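Aminoacyl-histidine dipeptidase (Vibrio alginolyticus, PDB 3MRU) probably hydrolyses dipeptides, with a preference for hydrophobic ones including prolyl amino acids, as a zinc-dependent metallopeptidase of the M20C family. Local coordinates at residues F253-R259 / N351-T357; E3-I8 / P102-G106; E135-I141 / V480-E484; K233-R237 / L291-L295. All coordinates share one frame; numbering follows the deposited sequence.

Contact 1 (F253-R259 / N351-T357); sequences FRGGSLR and NVGVITT
Gly255 and Ile355 are an antiparallel hydrogen-bonded pair, placed where the end of strand 249-255 meets the long strand 346-358 in a large mixed sheet. Gly255 N donates to Ile355 O at 2.9 Å with an N-H...O angle of 161°, and Ile355 N returns a bond to Gly255 O at 3.0 Å and 166°. Towards Thr357 the pairing weakens: the amide of Thr357 makes a weak bond to Phe253 O. Thr357 OG1 donates to the same oxygen, Phe253 O, at 3.1 Å, so that one carbonyl receives both groups of the same threonine. At the other end strand 346-358 carries a classic beta bulge, Gly353 and Val354 both standing opposite Leu365 of the next strand, 361-370. Beside it Gly256 CA approaches Gly353 O at 3.3 Å in a CA-H...O contact, and the chain then leaves the sheet through Ser257 and Leu258.

Side chains fill the two faces of the sheet. On one, the Phe253 ring puts CD2 4.1 Å from Ile355 CG2, meeting it obliquely; Phe324 and Leu328 of helix 318-330 and Leu239 of helix 231-242 also touch this ring. On the other, Arg254 starts with CG anti to its own amide nitrogen (chi1 -178°) and bends twice further out, which folds the chain over the neighbouring strand. Its NE comes to 3.4 Å from Thr356 CA, while CD lies 3.9 Å from Thr356 CG2.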
loop_
_atom_site.group_PDB
_atom_site.type_symbol
_atom_site.label_atom_id
_atom_site.label_comp_id
_atom_site.label_asym_id
_atom_site.label_seq_id
_atom_site.Cartn_x
_atom_site.Cartn_y
_atom_site.Cartn_z
ATOM N N PHE A 253 -12.092 12.355 -23.552
ATOM C CA PHE A 253 -12.422 11.900 -22.201
ATOM C C PHE A 253 -11.095 11.672 -21.445
ATOM O O PHE A 253 -10.359 10.717 -21.715
ATOM C CB PHE A 253 -13.257 10.597 -22.260
ATOM C CG PHE A 253 -14.126 10.328 -21.029
ATOM C CD1 PHE A 253 -15.392 9.767 -21.180
ATOM C CD2 PHE A 253 -13.681 10.615 -19.736
ATOM C CE1 PHE A 253 -16.199 9.505 -20.072
ATOM C CE2 PHE A 253 -14.484 10.361 -18.630
ATOM C CZ PHE A 253 -15.744 9.806 -18.803
ATOM N N ARG A 254 -10.792 12.551 -20.505
ATOM C CA ARG A 254 -9.566 12.452 -19.750
ATOM C C ARG A 254 -9.922 12.607 -18.285
ATOM O O ARG A 254 -10.575 13.587 -17.903
ATOM C CB ARG A 254 -8.610 13.570 -20.185
ATOM C CG ARG A 254 -7.216 13.597 -19.518
ATOM C CD ARG A 254 -6.281 12.531 -20.095
ATOM N NE ARG A 254 -6.778 12.017 -21.386
ATOM C CZ ARG A 254 -6.521 12.561 -22.580
ATOM N NH1 ARG A 254 -7.041 12.010 -23.672
ATOM N NH2 ARG A 254 -5.751 13.650 -22.693
ATOM N N GLY A 255 -9.495 11.666 -17.453
ATOM C CA GLY A 255 -9.789 11.780 -16.039
ATOM C C GLY A 255 -8.754 11.135 -15.176
ATOM O O GLY A 255 -8.077 10.207 -15.606
ATOM N N GLY A 256 -8.635 11.643 -13.956
ATOM C CA GLY A 256 -7.751 11.078 -12.951
ATOM C C GLY A 256 -6.287 11.125 -13.309
ATOM O O GLY A 256 -5.935 11.494 -14.421
ATOM N N SER A 257 -5.441 10.728 -12.356
ATOM C CA SER A 257 -3.982 10.822 -12.469
ATOM C C SER A 257 -3.186 9.518 -12.458
ATOM O O SER A 257 -2.135 9.446 -13.061
ATOM C CB SER A 257 -3.515 11.682 -11.299
ATOM O OG SER A 257 -3.343 10.895 -10.131
ATOM N N LEU A 258 -3.659 8.511 -11.733
ATOM C CA LEU A 258 -3.031 7.188 -11.702
ATOM C C LEU A 258 -3.967 6.257 -10.935
ATOM O O LEU A 258 -4.754 6.724 -10.114
ATOM C CB LEU A 258 -1.587 7.273 -11.182
ATOM C CG LEU A 258 -1.256 8.090 -9.923
ATOM C CD1 LEU A 258 -0.366 7.264 -8.985
ATOM C CD2 LEU A 258 -0.609 9.420 -10.278
ATOM N N ARG A 259 -3.930 4.959 -11.219
ATOM C CA ARG A 259 -4.845 4.000 -10.578
ATOM C C ARG A 259 -4.807 4.109 -9.044
ATOM O O ARG A 259 -5.803 3.862 -8.365
ATOM C CB ARG A 259 -4.470 2.578 -11.005
ATOM C CG ARG A 259 -3.732 2.502 -12.332
ATOM C CD ARG A 259 -2.999 1.180 -12.483
ATOM N NE ARG A 259 -3.388 0.474 -13.700
ATOM C CZ ARG A 259 -2.597 0.318 -14.755
ATOM N NH1 ARG A 259 -1.369 0.820 -14.749
ATOM N NH2 ARG A 259 -3.035 -0.338 -15.821
ATOM N N ASN A 351 -11.045 0.771 -8.146
ATOM C CA ASN A 351 -11.074 2.173 -8.424
ATOM C C ASN A 351 -10.824 2.331 -9.902
ATOM O O ASN A 351 -9.762 1.958 -10.367
ATOM C CB ASN A 351 -9.980 2.865 -7.609
ATOM C CG ASN A 351 -9.799 4.347 -7.961
ATOM O OD1 ASN A 351 -8.828 4.964 -7.541
ATOM N ND2 ASN A 351 -10.727 4.919 -8.727
ATOM N N VAL A 352 -11.813 2.830 -10.642
ATOM C CA VAL A 352 -11.594 3.259 -12.016
ATOM C C VAL A 352 -10.924 4.630 -11.923
ATOM O O VAL A 352 -11.596 5.683 -11.869
ATOM C CB VAL A 352 -12.909 3.327 -12.828
ATOM C CG1 VAL A 352 -12.697 4.104 -14.118
ATOM C CG2 VAL A 352 -13.418 1.919 -13.114
ATOM N N GLY A 353 -9.591 4.586 -11.896
ATOM C CA GLY A 353 -8.752 5.740 -11.576
ATOM C C GLY A 353 -8.279 6.634 -12.722
ATOM O O GLY A 353 -8.090 7.834 -12.517
ATOM N N VAL A 354 -8.065 6.068 -13.913
ATOM C CA VAL A 354 -7.487 6.836 -15.036
ATOM C C VAL A 354 -8.185 6.546 -16.371
ATOM O O VAL A 354 -8.337 5.387 -16.778
ATOM C CB VAL A 354 -5.948 6.586 -15.221
ATOM C CG1 VAL A 354 -5.356 7.632 -16.115
ATOM C CG2 VAL A 354 -5.224 6.595 -13.910
ATOM N N ILE A 355 -8.601 7.599 -17.057
ATOM C CA ILE A 355 -9.096 7.424 -18.408
ATOM C C ILE A 355 -8.399 8.411 -19.315
ATOM O O ILE A 355 -8.271 9.588 -18.976
ATOM C CB ILE A 355 -10.628 7.555 -18.492
ATOM C CG1 ILE A 355 -11.273 6.484 -17.610
ATOM C CG2 ILE A 355 -11.099 7.463 -19.958
ATOM C CD1 ILE A 355 -12.761 6.684 -17.345
ATOM N N THR A 356 -7.923 7.898 -20.452
ATOM C CA THR A 356 -7.182 8.676 -21.456
ATOM C C THR A 356 -7.565 8.224 -22.882
ATOM O O THR A 356 -7.422 7.043 -23.257
ATOM C CB THR A 356 -5.648 8.534 -21.307
ATOM O OG1 THR A 356 -5.266 7.195 -21.666
ATOM C CG2 THR A 356 -5.170 8.840 -19.880
ATOM N N THR A 357 -8.053 9.190 -23.655
ATOM C CA THR A 357 -8.439 9.019 -25.039
ATOM C C THR A 357 -7.245 9.425 -25.865
ATOM O O THR A 357 -6.426 10.209 -25.404
ATOM C CB THR A 357 -9.608 9.967 -25.357
ATOM O OG1 THR A 357 -10.741 9.583 -24.568
ATOM C CG2 THR A 357 -9.977 9.948 -26.841
#

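Contact 2 (E3-I8 / P102-G106); sequences EFHSEI and PYIDG
Ile8 meets Ile104 where the N-terminal loop 3-8 runs beside strand 102-105, an outermost strand of a four-stranded antiparallel sheet. This strand forms an antiparallel hairpin with strand 108-111, in which Tyr103 pairs with Thr110. No hydrogen bond joins the two segments; they meet by apolar packing, with two acids loosely placed at one end.

The apolar part centres on the two isoleucines, whose side chains run alongside one another, pointing opposite ways. Their closest carbons are modelled too near together for that separation to be trusted, and the placement rests on other atoms: Ile8 CG1 is 4.2 Å from Pro102 CG. Ile104 directs CG1 away from its own carbonyl carbon (chi1 -60°), with CD1 extended beyond it to 3.8 Å from Ser6 CB. Val109 of strand 108-111 touches both isoleucines, and Trp17 of helix 14-25 also packs on Ile8.

The polar part is looser. The Glu3 chain bends at chi2 and brings its carboxylate towards the connection between the hairpin strands, where OE2 is 3.7 Å from Gly106 N. A second acid lies nearby, which may disfavour full ionisation of the pair: Glu3 OE2 stands 4.4 Å from Asp105 OD1.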
loop_
_atom_site.group_PDB
_atom_site.type_symbol
_atom_site.label_atom_id
_atom_site.label_comp_id
_atom_site.label_asym_id
_atom_site.label_seq_id
_atom_site.Cartn_x
_atom_site.Cartn_y
_atom_site.Cartn_z
ATOM N N GLU A 3 21.849 18.261 22.791
ATOM C CA GLU A 3 22.476 17.054 23.330
ATOM C C GLU A 3 23.598 16.611 22.406
ATOM O O GLU A 3 23.492 15.601 21.704
ATOM C CB GLU A 3 21.452 15.930 23.486
ATOM C CG GLU A 3 20.249 16.278 24.361
ATOM C CD GLU A 3 19.124 16.995 23.610
ATOM O OE1 GLU A 3 18.121 17.357 24.270
ATOM O OE2 GLU A 3 19.233 17.198 22.374
ATOM N N PHE A 4 24.677 17.384 22.421
ATOM C CA PHE A 4 25.751 17.222 21.463
ATOM C C PHE A 4 26.665 16.032 21.778
ATOM O O PHE A 4 27.291 15.455 20.879
ATOM C CB PHE A 4 26.555 18.516 21.361
ATOM C CG PHE A 4 27.750 18.403 20.479
ATOM C CD1 PHE A 4 29.025 18.248 21.028
ATOM C CD2 PHE A 4 27.609 18.409 19.101
ATOM C CE1 PHE A 4 30.148 18.125 20.222
ATOM C CE2 PHE A 4 28.726 18.287 18.285
ATOM C CZ PHE A 4 30.002 18.145 18.851
ATOM N N HIS A 5 26.733 15.664 23.047
ATOM C CA HIS A 5 27.613 14.589 23.451
ATOM C C HIS A 5 26.918 13.219 23.618
ATOM O O HIS A 5 27.563 12.249 24.038
ATOM C CB HIS A 5 28.334 14.985 24.738
ATOM C CG HIS A 5 29.018 16.316 24.667
ATOM N ND1 HIS A 5 28.441 17.475 25.146
ATOM C CD2 HIS A 5 30.240 16.666 24.199
ATOM C CE1 HIS A 5 29.277 18.484 24.978
ATOM N NE2 HIS A 5 30.374 18.022 24.400
ATOM N N SER A 6 25.632 13.125 23.267
ATOM C CA SER A 6 24.832 11.912 23.501
ATOM C C SER A 6 25.064 10.783 22.486
ATOM O O SER A 6 24.943 10.993 21.281
ATOM C CB SER A 6 23.344 12.274 23.550
ATOM O OG SER A 6 23.071 13.145 24.635
ATOM N N GLU A 7 25.372 9.579 22.974
ATOM C CA GLU A 7 25.644 8.446 22.084
ATOM C C GLU A 7 24.405 7.627 21.778
ATOM O O GLU A 7 23.702 7.184 22.692
ATOM C CB GLU A 7 26.764 7.533 22.613
ATOM C CG GLU A 7 27.855 7.262 21.544
ATOM C CD GLU A 7 27.377 6.363 20.399
ATOM O OE1 GLU A 7 26.979 5.228 20.715
ATOM O OE2 GLU A 7 27.400 6.769 19.202
ATOM N N ILE A 8 24.161 7.427 20.481
ATOM C CA ILE A 8 23.104 6.548 20.021
ATOM C C ILE A 8 23.254 5.159 20.638
ATOM O O ILE A 8 22.260 4.556 21.005
ATOM C CB ILE A 8 23.074 6.472 18.491
ATOM C CG1 ILE A 8 22.993 7.871 17.882
ATOM C CG2 ILE A 8 21.926 5.662 17.999
ATOM C CD1 ILE A 8 21.676 8.640 18.030
ATOM N N PRO A 102 23.348 9.047 12.226
ATOM C CA PRO A 102 22.188 9.307 13.073
ATOM C C PRO A 102 22.590 10.274 14.178
ATOM O O PRO A 102 23.755 10.279 14.599
ATOM C CB PRO A 102 21.885 7.933 13.667
ATOM C CG PRO A 102 23.221 7.241 13.715
ATOM C CD PRO A 102 23.939 7.714 12.483
ATOM N N TYR A 103 21.653 11.103 14.625
ATOM C CA TYR A 103 21.892 11.963 15.775
ATOM C C TYR A 103 20.641 12.077 16.639
ATOM O O TYR A 103 19.546 11.705 16.213
ATOM C CB TYR A 103 22.428 13.327 15.343
ATOM C CG TYR A 103 21.421 14.273 14.716
ATOM C CD1 TYR A 103 20.864 15.325 15.460
ATOM C CD2 TYR A 103 21.051 14.144 13.373
ATOM C CE1 TYR A 103 19.950 16.195 14.898
ATOM C CE2 TYR A 103 20.141 15.008 12.796
ATOM C CZ TYR A 103 19.590 16.032 13.561
ATOM O OH TYR A 103 18.670 16.899 12.991
ATOM N N ILE A 104 20.810 12.575 17.862
ATOM C CA ILE A 104 19.696 12.695 18.799
ATOM C C ILE A 104 19.242 14.143 18.948
ATOM O O ILE A 104 20.031 14.998 19.331
ATOM C CB ILE A 104 20.081 12.151 20.183
ATOM C CG1 ILE A 104 20.460 10.670 20.079
ATOM C CG2 ILE A 104 18.935 12.381 21.190
ATOM C CD1 ILE A 104 21.164 10.099 21.307
ATOM N N ASP A 105 17.972 14.410 18.653
ATOM C CA ASP A 105 17.405 15.737 18.845
ATOM C C ASP A 105 16.084 15.608 19.574
ATOM O O ASP A 105 15.047 15.400 18.928
ATOM C CB ASP A 105 17.185 16.420 17.492
ATOM C CG ASP A 105 16.878 17.933 17.615
ATOM O OD1 ASP A 105 17.154 18.539 18.682
ATOM O OD2 ASP A 105 16.379 18.524 16.615
ATOM N N GLY A 106 16.130 15.715 20.906
ATOM C CA GLY A 106 14.932 15.686 21.759
ATOM C C GLY A 106 14.332 14.321 22.042
ATOM O O GLY A 106 14.954 13.482 22.659
#

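Contact 3 (E135-I141 / V480-E484); sequences EIKHGPI and VALLE
Glu484 reaches from helix 469-485 to the backbone of Lys137 in the loop ahead of strand 141-146. Its CB lies 3.6 Å from Lys137 O. With CG turned away from the carbonyl carbon of Glu484 (chi1 -59°), the chain runs on extended past Lys137: CG is beside the same Lys137 O, and CD comes to 3.6 Å from Lys137 N. At the tip Lys137 N donates to Glu484 OE2 at 2.6 Å, with an N-H...O angle of 144°; the donor arrives on the anti side of the carboxylate, 17° out of its plane. Lys137 is the centre of an inverse gamma turn, closed by a weak bond from His138 N to Ile136 O, and the carboxylate thus binds the amide of the turn's central residue.

OE2 also touches Ile136 CG2 at 3.4 Å, the two side chains crossing at about a right angle. The other branch of Ile136 goes back along the helix, CD1 meeting Val480 CG2 at 3.5 Å. Further on, Ile141 CD1 packs on Leu483 CD2 at 3.6 Å. Helix 469-485 accordingly lies between this loop and helix 410-420, which receives Leu482, while Ile141 starts strand 141-146 and pairs through its backbone with Lys63 of strand 59-63.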
loop_
_atom_site.group_PDB
_atom_site.type_symbol
_atom_site.label_atom_id
_atom_site.label_comp_id
_atom_site.label_asym_id
_atom_site.label_seq_id
_atom_site.Cartn_x
_atom_site.Cartn_y
_atom_site.Cartn_z
ATOM N N GLU A 135 19.110 -13.455 28.049
ATOM C CA GLU A 135 18.152 -13.571 29.131
ATOM C C GLU A 135 16.674 -13.432 28.774
ATOM O O GLU A 135 15.849 -13.175 29.661
ATOM C CB GLU A 135 18.543 -12.539 30.191
ATOM C CG GLU A 135 18.843 -11.148 29.643
ATOM C CD GLU A 135 18.791 -10.052 30.712
ATOM O OE1 GLU A 135 18.011 -10.213 31.681
ATOM O OE2 GLU A 135 19.511 -9.022 30.574
ATOM N N ILE A 136 16.339 -13.589 27.491
ATOM C CA ILE A 136 14.941 -13.706 27.099
ATOM C C ILE A 136 14.706 -15.200 27.035
ATOM O O ILE A 136 15.413 -15.926 26.332
ATOM C CB ILE A 136 14.637 -13.026 25.763
ATOM C CG1 ILE A 136 15.114 -11.586 25.775
ATOM C CG2 ILE A 136 13.131 -13.096 25.433
ATOM C CD1 ILE A 136 14.482 -10.631 26.826
ATOM N N LYS A 137 13.710 -15.642 27.793
ATOM C CA LYS A 137 13.317 -17.045 27.843
ATOM C C LYS A 137 12.386 -17.315 26.677
ATOM O O LYS A 137 11.170 -17.306 26.845
ATOM C CB LYS A 137 12.635 -17.385 29.177
ATOM C CG LYS A 137 13.567 -18.042 30.182
ATOM C CD LYS A 137 13.207 -17.677 31.614
ATOM C CE LYS A 137 14.169 -18.367 32.596
ATOM N NZ LYS A 137 14.353 -17.568 33.864
ATOM N N HIS A 138 12.960 -17.545 25.499
ATOM C CA HIS A 138 12.170 -17.787 24.290
ATOM C C HIS A 138 12.137 -19.248 23.854
ATOM O O HIS A 138 12.990 -20.041 24.256
ATOM C CB HIS A 138 12.654 -16.897 23.153
ATOM C CG HIS A 138 14.082 -17.105 22.781
ATOM N ND1 HIS A 138 15.064 -16.185 23.075
ATOM C CD2 HIS A 138 14.698 -18.117 22.127
ATOM C CE1 HIS A 138 16.223 -16.622 22.615
ATOM N NE2 HIS A 138 16.031 -17.793 22.033
ATOM N N GLY A 139 11.145 -19.590 23.031
ATOM C CA GLY A 139 11.068 -20.901 22.381
ATOM C C GLY A 139 11.963 -20.861 21.149
ATOM O O GLY A 139 12.661 -19.866 20.932
ATOM N N PRO A 140 11.947 -21.928 20.323
ATOM C CA PRO A 140 12.782 -21.929 19.106
ATOM C C PRO A 140 12.580 -20.720 18.211
ATOM O O PRO A 140 11.468 -20.173 18.171
ATOM C CB PRO A 140 12.289 -23.147 18.315
ATOM C CG PRO A 140 10.880 -23.349 18.760
ATOM C CD PRO A 140 10.837 -22.918 20.205
ATOM N N ILE A 141 13.627 -20.295 17.504
ATOM C CA ILE A 141 13.532 -19.044 16.755
ATOM C C ILE A 141 14.263 -18.980 15.415
ATOM O O ILE A 141 15.410 -19.412 15.277
ATOM C CB ILE A 141 13.935 -17.871 17.704
ATOM C CG1 ILE A 141 12.698 -17.411 18.490
ATOM C CG2 ILE A 141 14.522 -16.680 16.928
ATOM C CD1 ILE A 141 12.994 -16.548 19.715
ATOM N N VAL A 480 9.544 -8.490 23.533
ATOM C CA VAL A 480 9.965 -9.474 24.532
ATOM C C VAL A 480 8.777 -10.172 25.159
ATOM O O VAL A 480 8.711 -11.401 25.162
ATOM C CB VAL A 480 10.762 -8.852 25.678
ATOM C CG1 VAL A 480 10.803 -9.814 26.840
ATOM C CG2 VAL A 480 12.167 -8.500 25.229
ATOM N N ALA A 481 7.846 -9.364 25.672
ATOM C CA ALA A 481 6.670 -9.850 26.367
ATOM C C ALA A 481 6.087 -11.020 25.613
ATOM O O ALA A 481 5.960 -12.117 26.176
ATOM C CB ALA A 481 5.660 -8.758 26.498
ATOM N N LEU A 482 5.772 -10.828 24.334
ATOM C CA LEU A 482 5.159 -11.934 23.620
ATOM C C LEU A 482 6.096 -13.100 23.338
ATOM O O LEU A 482 5.720 -14.243 23.594
ATOM C CB LEU A 482 4.331 -11.511 22.397
ATOM C CG LEU A 482 4.815 -10.619 21.269
ATOM C CD1 LEU A 482 5.823 -11.298 20.379
ATOM C CD2 LEU A 482 3.595 -10.320 20.483
ATOM N N LEU A 483 7.309 -12.837 22.854
ATOM C CA LEU A 483 8.249 -13.929 22.570
ATOM C C LEU A 483 8.243 -15.031 23.641
ATOM O O LEU A 483 8.538 -16.191 23.352
ATOM C CB LEU A 483 9.665 -13.388 22.414
ATOM C CG LEU A 483 10.205 -13.119 21.012
ATOM C CD1 LEU A 483 11.645 -12.623 21.067
ATOM C CD2 LEU A 483 10.121 -14.362 20.174
ATOM N N GLU A 484 7.909 -14.650 24.874
ATOM C CA GLU A 484 7.877 -15.568 26.013
ATOM C C GLU A 484 6.457 -16.017 26.289
ATOM O O GLU A 484 6.237 -17.115 26.824
ATOM C CB GLU A 484 8.483 -14.914 27.259
ATOM C CG GLU A 484 9.922 -14.480 27.030
ATOM C CD GLU A 484 10.566 -13.854 28.239
ATOM O OE1 GLU A 484 9.830 -13.209 29.019
ATOM O OE2 GLU A 484 11.806 -13.989 28.399
#

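Contact 4 (K233-R237 / L291-L295); sequences KLIGR and LKTEL
Leu234, Leu291 and Leu295 form a side-chain packing contact between helices 231-242 and 277-295, within the region assigned to M20 dimerisation; a salt bridge runs alongside. The short segments 233-237 and 291-295 approach no closer than 13.7 Å between axes, and their directions differ by 131°. At that spacing their backbones stay apart, the closest CA atoms, of Leu234 and Leu291, being 8.6 Å from each other, and the contact between these segments is made by long side chains alone.

Leu234 supplies one methyl to two partners. Its CD1 is 3.9 Å from Leu291 CD1 and 4.0 Å from Leu295 CD1, the last two residues being one helical turn apart; Leu234 and Leu295 meet tip to tip.

The charged pair comes from opposite directions. Arg237 NH1 donates to Glu294 OE2 at 3.1 Å with an N-H...O angle of 152°, the oxygen lying at the guanidinium edge and met on its syn side, but well tilted out of the carboxylate plane. The two planes are turned 33° from each other. Leu291 CD2 sits over one face of the guanidinium, 4.3 Å from NH1, so the arginine links the polar and apolar halves.

Around the pair, Leu234 and Ile235 rest on Leu212 of strand 205-213, Leu295 packs on Ile302 just ahead of strand 303-308, and Lys233 NZ bonds the carbonyls of Asn329 and Cys331 at the end of helix 318-330.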
loop_
_atom_site.group_PDB
_atom_site.type_symbol
_atom_site.label_atom_id
_atom_site.label_comp_id
_atom_site.label_asym_id
_atom_site.label_seq_id
_atom_site.Cartn_x
_atom_site.Cartn_y
_atom_site.Cartn_z
ATOM N N LYS A 233 -16.400 8.463 -13.124
ATOM C CA LYS A 233 -17.695 7.802 -13.152
ATOM C C LYS A 233 -18.841 8.796 -13.189
ATOM O O LYS A 233 -19.843 8.581 -13.861
ATOM C CB LYS A 233 -17.827 6.791 -12.004
ATOM C CG LYS A 233 -16.916 5.609 -12.184
ATOM C CD LYS A 233 -17.658 4.304 -12.045
ATOM C CE LYS A 233 -18.707 4.070 -13.141
ATOM N NZ LYS A 233 -19.526 2.834 -12.880
ATOM N N LEU A 234 -18.678 9.905 -12.493
ATOM C CA LEU A 234 -19.720 10.900 -12.484
ATOM C C LEU A 234 -19.974 11.477 -13.887
ATOM O O LEU A 234 -21.115 11.590 -14.334
ATOM C CB LEU A 234 -19.398 11.972 -11.443
ATOM C CG LEU A 234 -19.288 11.361 -10.032
ATOM C CD1 LEU A 234 -18.845 12.357 -8.976
ATOM C CD2 LEU A 234 -20.587 10.657 -9.582
ATOM N N ILE A 235 -18.904 11.789 -14.605
ATOM C CA ILE A 235 -19.046 12.257 -15.977
ATOM C C ILE A 235 -19.540 11.167 -16.923
ATOM O O ILE A 235 -20.065 11.459 -17.980
ATOM C CB ILE A 235 -17.738 12.844 -16.507
ATOM C CG1 ILE A 235 -17.204 13.883 -15.526
ATOM C CG2 ILE A 235 -17.964 13.471 -17.883
ATOM C CD1 ILE A 235 -18.096 15.126 -15.248
ATOM N N GLY A 236 -19.357 9.910 -16.556
ATOM C CA GLY A 236 -19.852 8.842 -17.382
ATOM C C GLY A 236 -21.340 8.740 -17.157
ATOM O O GLY A 236 -22.107 8.585 -18.098
ATOM N N ARG A 237 -21.734 8.842 -15.886
ATOM C CA ARG A 237 -23.117 8.681 -15.459
ATOM C C ARG A 237 -23.961 9.704 -16.178
ATOM O O ARG A 237 -25.109 9.421 -16.570
ATOM C CB ARG A 237 -23.226 8.903 -13.960
ATOM C CG ARG A 237 -24.373 8.174 -13.285
ATOM C CD ARG A 237 -24.887 8.998 -12.079
ATOM N NE ARG A 237 -24.004 9.002 -10.892
ATOM C CZ ARG A 237 -24.317 9.550 -9.712
ATOM N NH1 ARG A 237 -25.498 10.144 -9.515
ATOM N NH2 ARG A 237 -23.445 9.492 -8.714
ATOM N N LEU A 291 -25.515 16.534 -7.773
ATOM C CA LEU A 291 -24.318 15.935 -7.202
ATOM C C LEU A 291 -24.042 16.442 -5.795
ATOM O O LEU A 291 -23.721 15.644 -4.913
ATOM C CB LEU A 291 -23.086 16.145 -8.100
ATOM C CG LEU A 291 -22.911 15.296 -9.365
ATOM C CD1 LEU A 291 -21.435 15.180 -9.681
ATOM C CD2 LEU A 291 -23.529 13.910 -9.228
ATOM N N LYS A 292 -24.170 17.764 -5.608
ATOM C CA LYS A 292 -23.935 18.437 -4.314
ATOM C C LYS A 292 -24.987 18.063 -3.282
ATOM O O LYS A 292 -24.656 17.885 -2.116
ATOM C CB LYS A 292 -23.857 19.959 -4.476
ATOM C CG LYS A 292 -22.478 20.490 -4.851
ATOM C CD LYS A 292 -22.431 22.019 -4.730
ATOM C CE LYS A 292 -21.020 22.593 -4.965
ATOM N NZ LYS A 292 -20.009 22.316 -3.881
ATOM N N THR A 293 -26.244 17.940 -3.716
ATOM C CA THR A 293 -27.299 17.330 -2.908
ATOM C C THR A 293 -26.852 15.931 -2.446
ATOM O O THR A 293 -26.836 15.655 -1.249
ATOM C CB THR A 293 -28.632 17.226 -3.694
ATOM O OG1 THR A 293 -29.043 18.520 -4.139
ATOM C CG2 THR A 293 -29.736 16.595 -2.836
ATOM N N GLU A 294 -26.472 15.069 -3.393
ATOM C CA GLU A 294 -25.979 13.708 -3.093
ATOM C C GLU A 294 -24.690 13.612 -2.262
ATOM O O GLU A 294 -24.675 12.946 -1.237
ATOM C CB GLU A 294 -25.766 12.911 -4.383
ATOM C CG GLU A 294 -26.981 12.130 -4.862
ATOM C CD GLU A 294 -26.592 10.913 -5.685
ATOM O OE1 GLU A 294 -25.860 10.043 -5.133
ATOM O OE2 GLU A 294 -27.022 10.828 -6.874
ATOM N N LEU A 295 -23.615 14.249 -2.723
ATOM C CA LEU A 295 -22.294 14.122 -2.099
ATOM C C LEU A 295 -21.916 15.316 -1.189
ATOM O O LEU A 295 -20.819 15.356 -0.600
ATOM C CB LEU A 295 -21.219 13.891 -3.178
ATOM C CG LEU A 295 -21.459 12.784 -4.213
ATOM C CD1 LEU A 295 -20.531 12.942 -5.403
ATOM C CD2 LEU A 295 -21.309 11.400 -3.593
#

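Contacts 1 and 4 form one neighbourhood: their centres are 16 Å apart, and Phe253 CZ of contact 1 lies 4.3 Å from Gly236 N of contact 4, joining strand 249-255 to the helix that precedes it. Contacts 2 and 3 lie in the other part of the molecule, about 31 Å from each other and 47 to 55 Å from contacts 1 and 4, between centres. None touches the zinc site of His80, Asp119, Asp173 and His461. Strands of contacts 2 and 3 share sheets with chain that leads to zinc ligands: strand 141-146, begun in contact 3, adjoins strand 75-80, which ends in His80, and His461 falls between two strands of the sheet that holds 102-105 of contact 2.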